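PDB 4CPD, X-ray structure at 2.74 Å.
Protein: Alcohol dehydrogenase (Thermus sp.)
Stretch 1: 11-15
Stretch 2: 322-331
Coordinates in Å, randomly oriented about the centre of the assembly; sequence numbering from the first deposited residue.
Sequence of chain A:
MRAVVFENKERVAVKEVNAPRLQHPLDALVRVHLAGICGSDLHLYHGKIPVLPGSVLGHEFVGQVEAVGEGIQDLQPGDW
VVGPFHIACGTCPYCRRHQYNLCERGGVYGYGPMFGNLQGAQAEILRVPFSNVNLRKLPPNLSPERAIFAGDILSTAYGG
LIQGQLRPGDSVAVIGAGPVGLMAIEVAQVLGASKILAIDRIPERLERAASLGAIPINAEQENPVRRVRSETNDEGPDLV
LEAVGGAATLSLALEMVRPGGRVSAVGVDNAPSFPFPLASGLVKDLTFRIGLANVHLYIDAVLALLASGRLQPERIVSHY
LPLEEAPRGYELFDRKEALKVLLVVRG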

ATOM      1  N   ARG A  11       9.918  36.103  -5.220  1.00 57.15           N
ATOM      2  CA  ARG A  11      10.727  37.090  -4.535  1.00 63.13           C
ATOM      3  C   ARG A  11      10.839  36.713  -3.043  1.00 60.89           C
ATOM      4  O   ARG A  11       9.878  36.285  -2.394  1.00 56.42           O
ATOM      5  CB  ARG A  11      10.157  38.514  -4.696  1.00 69.90           C
ATOM      6  CG  ARG A  11      11.014  39.604  -4.035  1.00 74.26           C
ATOM      7  CD  ARG A  11      10.911  40.947  -4.744  1.00 80.64           C
ATOM      8  NE  ARG A  11      11.252  40.803  -6.166  1.00 83.98           N
ATOM      9  CZ  ARG A  11      12.413  41.133  -6.740  1.00 84.85           C
ATOM     10  NH1 ARG A  11      13.417  41.671  -6.040  1.00 85.40           N
ATOM     11  NH2 ARG A  11      12.566  40.933  -8.049  1.00 84.97           N
ATOM     12  N   VAL A  12      12.031  36.920  -2.506  1.00 57.03           N
ATOM     13  CA  VAL A  12      12.371  36.547  -1.158  1.00 51.01           C
ATOM     14  C   VAL A  12      13.529  37.440  -0.737  1.00 51.62           C
ATOM     15  O   VAL A  12      14.370  37.796  -1.570  1.00 53.23           O
ATOM     16  CB  VAL A  12      12.747  35.066  -1.148  1.00 52.67           C
ATOM     17  CG1 VAL A  12      14.121  34.821  -0.566  1.00 56.58           C
ATOM     18  CG2 VAL A  12      11.683  34.271  -0.432  1.00 58.70           C
ATOM     19  N   ALA A  13      13.575  37.801   0.541  1.00 53.14           N
ATOM     20  CA  ALA A  13      14.572  38.770   1.040  1.00 59.19           C
ATOM     21  C   ALA A  13      14.874  38.539   2.511  1.00 58.14           C
ATOM     22  O   ALA A  13      14.052  37.970   3.235  1.00 63.44           O
ATOM     23  CB  ALA A  13      14.067  40.193   0.834  1.00 60.34           C
ATOM     24  N   VAL A  14      16.040  38.982   2.964  1.00 58.60           N
ATOM     25  CA  VAL A  14      16.383  38.791   4.384  1.00 66.58           C
ATOM     26  C   VAL A  14      16.220  40.119   5.153  1.00 67.21           C
ATOM     27  O   VAL A  14      16.883  41.122   4.848  1.00 68.84           O
ATOM     28  CB  VAL A  14      17.754  38.070   4.600  1.00 67.18           C
ATOM     29  CG1 VAL A  14      18.225  37.404   3.306  1.00 65.18           C
ATOM     30  CG2 VAL A  14      18.840  38.980   5.162  1.00 69.17           C
ATOM     31  N   LYS A  15      15.300  40.109   6.119  1.00 61.44           N
ATOM     32  CA  LYS A  15      14.905  41.302   6.857  1.00 61.20           C
ATOM     33  C   LYS A  15      15.131  41.106   8.351  1.00 60.08           C
ATOM     34  O   LYS A  15      15.375  40.004   8.822  1.00 62.95           O
ATOM     35  CB  LYS A  15      13.420  41.628   6.578  1.00 60.41           C
ATOM     36  N   PRO A 322      26.140  32.339   2.902  1.00 48.42           N
ATOM     37  CA  PRO A 322      25.690  33.035   4.104  1.00 49.92           C
ATOM     38  C   PRO A 322      24.192  33.320   4.036  1.00 48.13           C
ATOM     39  O   PRO A 322      23.635  33.433   2.953  1.00 49.53           O
ATOM     40  CB  PRO A 322      26.508  34.348   4.112  1.00 47.76           C
ATOM     41  CG  PRO A 322      27.511  34.225   3.033  1.00 48.26           C
ATOM     42  CD  PRO A 322      27.046  33.165   2.087  1.00 49.92           C
ATOM     43  N   LEU A 323      23.561  33.435   5.193  1.00 49.40           N
ATOM     44  CA  LEU A 323      22.141  33.697   5.274  1.00 55.70           C
ATOM     45  C   LEU A 323      21.706  34.858   4.359  1.00 59.22           C
ATOM     46  O   LEU A 323      20.685  34.764   3.675  1.00 55.94           O
ATOM     47  CB  LEU A 323      21.764  34.002   6.733  1.00 59.62           C
ATOM     48  CG  LEU A 323      20.274  34.168   7.075  1.00 60.96           C
ATOM     49  CD1 LEU A 323      19.487  32.935   6.642  1.00 63.03           C
ATOM     50  CD2 LEU A 323      20.061  34.434   8.561  1.00 57.65           C
ATOM     51  N   GLU A 324      22.487  35.940   4.333  1.00 62.00           N
ATOM     52  CA  GLU A 324      22.139  37.122   3.525  1.00 64.10           C
ATOM     53  C   GLU A 324      22.089  36.851   2.014  1.00 62.01           C
ATOM     54  O   GLU A 324      21.384  37.556   1.289  1.00 61.38           O
ATOM     55  CB  GLU A 324      23.059  38.313   3.836  1.00 65.69           C
ATOM     56  N   GLU A 325      22.777  35.807   1.553  1.00 59.88           N
ATOM     57  CA  GLU A 325      22.785  35.448   0.135  1.00 56.87           C
ATOM     58  C   GLU A 325      21.721  34.427  -0.226  1.00 53.59           C
ATOM     59  O   GLU A 325      21.735  33.854  -1.333  1.00 53.51           O
ATOM     60  CB  GLU A 325      24.164  34.951  -0.277  1.00 64.70           C
ATOM     61  CG  GLU A 325      25.247  36.022  -0.172  1.00 67.79           C
ATOM     62  CD  GLU A 325      26.536  35.599  -0.842  1.00 75.59           C
ATOM     63  OE1 GLU A 325      26.482  35.242  -2.043  1.00 87.83           O
ATOM     64  OE2 GLU A 325      27.593  35.626  -0.170  1.00 81.38           O
ATOM     65  N   ALA A 326      20.769  34.241   0.686  1.00 49.53           N
ATOM     66  CA  ALA A 326      19.606  33.371   0.453  1.00 51.26           C
ATOM     67  C   ALA A 326      18.840  33.592  -0.868  1.00 52.92           C
ATOM     68  O   ALA A 326      18.556  32.643  -1.582  1.00 55.35           O
ATOM     69  CB  ALA A 326      18.646  33.459   1.624  1.00 49.59           C
ATOM     70  N   PRO A 327      18.497  34.840  -1.196  1.00 57.54           N
ATOM     71  CA  PRO A 327      17.786  35.031  -2.464  1.00 57.48           C
ATOM     72  C   PRO A 327      18.539  34.496  -3.675  1.00 55.32           C
ATOM     73  O   PRO A 327      17.899  33.960  -4.572  1.00 55.19           O
ATOM     74  CB  PRO A 327      17.613  36.548  -2.557  1.00 59.09           C
ATOM     75  CG  PRO A 327      17.728  37.030  -1.150  1.00 59.49           C
ATOM     76  CD  PRO A 327      18.681  36.104  -0.461  1.00 57.91           C
ATOM     77  N   ARG A 328      19.867  34.631  -3.696  1.00 57.74           N
ATOM     78  CA  ARG A 328      20.692  33.987  -4.728  1.00 64.54           C
ATOM     79  C   ARG A 328      20.480  32.444  -4.640  1.00 65.45           C
ATOM     80  O   ARG A 328      20.238  31.751  -5.647  1.00 66.80           O
ATOM     81  CB  ARG A 328      22.175  34.399  -4.568  1.00 65.94           C
ATOM     82  CG  ARG A 328      23.101  34.057  -5.749  1.00 71.08           C
ATOM     83  CD  ARG A 328      24.493  34.692  -5.637  1.00 71.83           C
ATOM     84  N   GLY A 329      20.514  31.922  -3.420  1.00 61.82           N
ATOM     85  CA  GLY A 329      20.370  30.484  -3.200  1.00 61.15           C
ATOM     86  C   GLY A 329      19.114  29.931  -3.831  1.00 57.69           C
ATOM     87  O   GLY A 329      19.138  28.916  -4.535  1.00 60.35           O
ATOM     88  N   TYR A 330      18.014  30.617  -3.571  1.00 51.01           N
ATOM     89  CA  TYR A 330      16.727  30.233  -4.100  1.00 48.08           C
ATOM     90  C   TYR A 330      16.749  30.259  -5.626  1.00 49.53           C
ATOM     91  O   TYR A 330      16.226  29.345  -6.263  1.00 48.96           O
ATOM     92  CB  TYR A 330      15.629  31.155  -3.556  1.00 47.98           C
ATOM     93  CG  TYR A 330      14.971  30.708  -2.241  1.00 44.15           C
ATOM     94  CD1 TYR A 330      15.565  30.929  -1.018  1.00 41.19           C
ATOM     95  CD2 TYR A 330      13.727  30.119  -2.243  1.00 43.90           C
ATOM     96  CE1 TYR A 330      14.950  30.545   0.160  1.00 40.33           C
ATOM     97  CE2 TYR A 330      13.102  29.746  -1.073  1.00 43.46           C
ATOM     98  CZ  TYR A 330      13.720  29.955   0.130  1.00 41.22           C
ATOM     99  OH  TYR A 330      13.061  29.545   1.282  1.00 40.40           O
ATOM    100  N   GLU A 331      17.358  31.296  -6.204  1.00 51.52           N
ATOM    101  CA  GLU A 331      17.443  31.434  -7.662  1.00 52.91           C
ATOM    102  C   GLU A 331      18.231  30.267  -8.233  1.00 51.96           C
ATOM    103  O   GLU A 331      17.782  29.611  -9.174  1.00 51.16           O
ATOM    104  CB  GLU A 331      18.122  32.753  -8.053  1.00 58.98           C
ATOM    105  CG  GLU A 331      17.399  33.569  -9.120  1.00 62.36           C
TER

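No hydrogen bond joins the two stretches among the atoms modelled. A strand and a helix from distant parts of the chain meet here by van der Waals packing, some of it carbon against backbone oxygen. No two residues in contact are fewer than 309 positions apart in sequence.

The strand, 11-15, runs nearly antiparallel to the helix, 326-331. Their directions differ by 155°, and the axes come within 7.9 Å of each other. Val-12 lies nearest Pro-327, with CA atoms 5.8 Å apart. Val-14 lies nearest Glu-324, CA to CA 6.1 Å. Moving forward along the strand therefore means moving back through the second stretch, from the helix into the 3-10 segment before it. Together the two stretches bury 279 Å², summed over both sides.

The alternation of the strand decides which side chains take part. Val-12 and Val-14 point toward the second stretch and supply most of the strand's contact area. Arg-11 and Ala-13 point away. Ala-13 still touches its neighbour through the backbone, with its CA 4.2 Å from CG of Pro-327.

Val-14 sits over the start of the helix. Its CG1 is 3.6 Å from Leu-323 O and 3.8 Å from Glu-324 O. These are van der Waals contacts, since a methyl group offers no conventional hydrogen-bond donor. Leu-323 O is not left without a partner: it accepts a hydrogen bond from Ala-326 N at 3.0 Å. The same CG1 reaches Ala-326 CB at 4.3 Å and Pro-327 CD at 4.0 Å. One methyl thus packs against both the turn and the first residues of the helix. The other methyl, Val-14 CG2, lies 4.5 Å from Glu-324 CB. The rest of the Glu-324 side chain is not modelled, so its carboxylate cannot be placed.

Pro-327 presents its ring to the strand. Its CG is 3.5 Å from Val-12 O, the shortest contact between the stretches, and 4.3 Å from Val-12 CG1. A proline suits the first turn of a helix because it has no amide hydrogen to donate. Its ring carbons here make an apolar surface that touches both valines.

Tyr-330 follows three residues later, close to one helical turn on, and also points toward the strand. Val-12 CG1 lies over one face of its ring, 4.2 Å from Tyr-330 CD1. The methyl and the aromatic face make an apolar pair. The tyrosine hydroxyl is hydrogen-bonded elsewhere in the structure.

The second stretch holds its own shape by backbone hydrogen bonds. Glu-325 N donates to Pro-322 O at 2.9 Å within the turn. Glu-325 is the N-cap residue, and its O accepts from Gly-329 N at 3.1 Å. Tyr-330 N donates to Ala-326 O at 2.9 Å, and Glu-331 N to Pro-327 O at 3.2 Å. This framework places Ala-326, Pro-327 and Tyr-330 along the strand, where the two valines meet them.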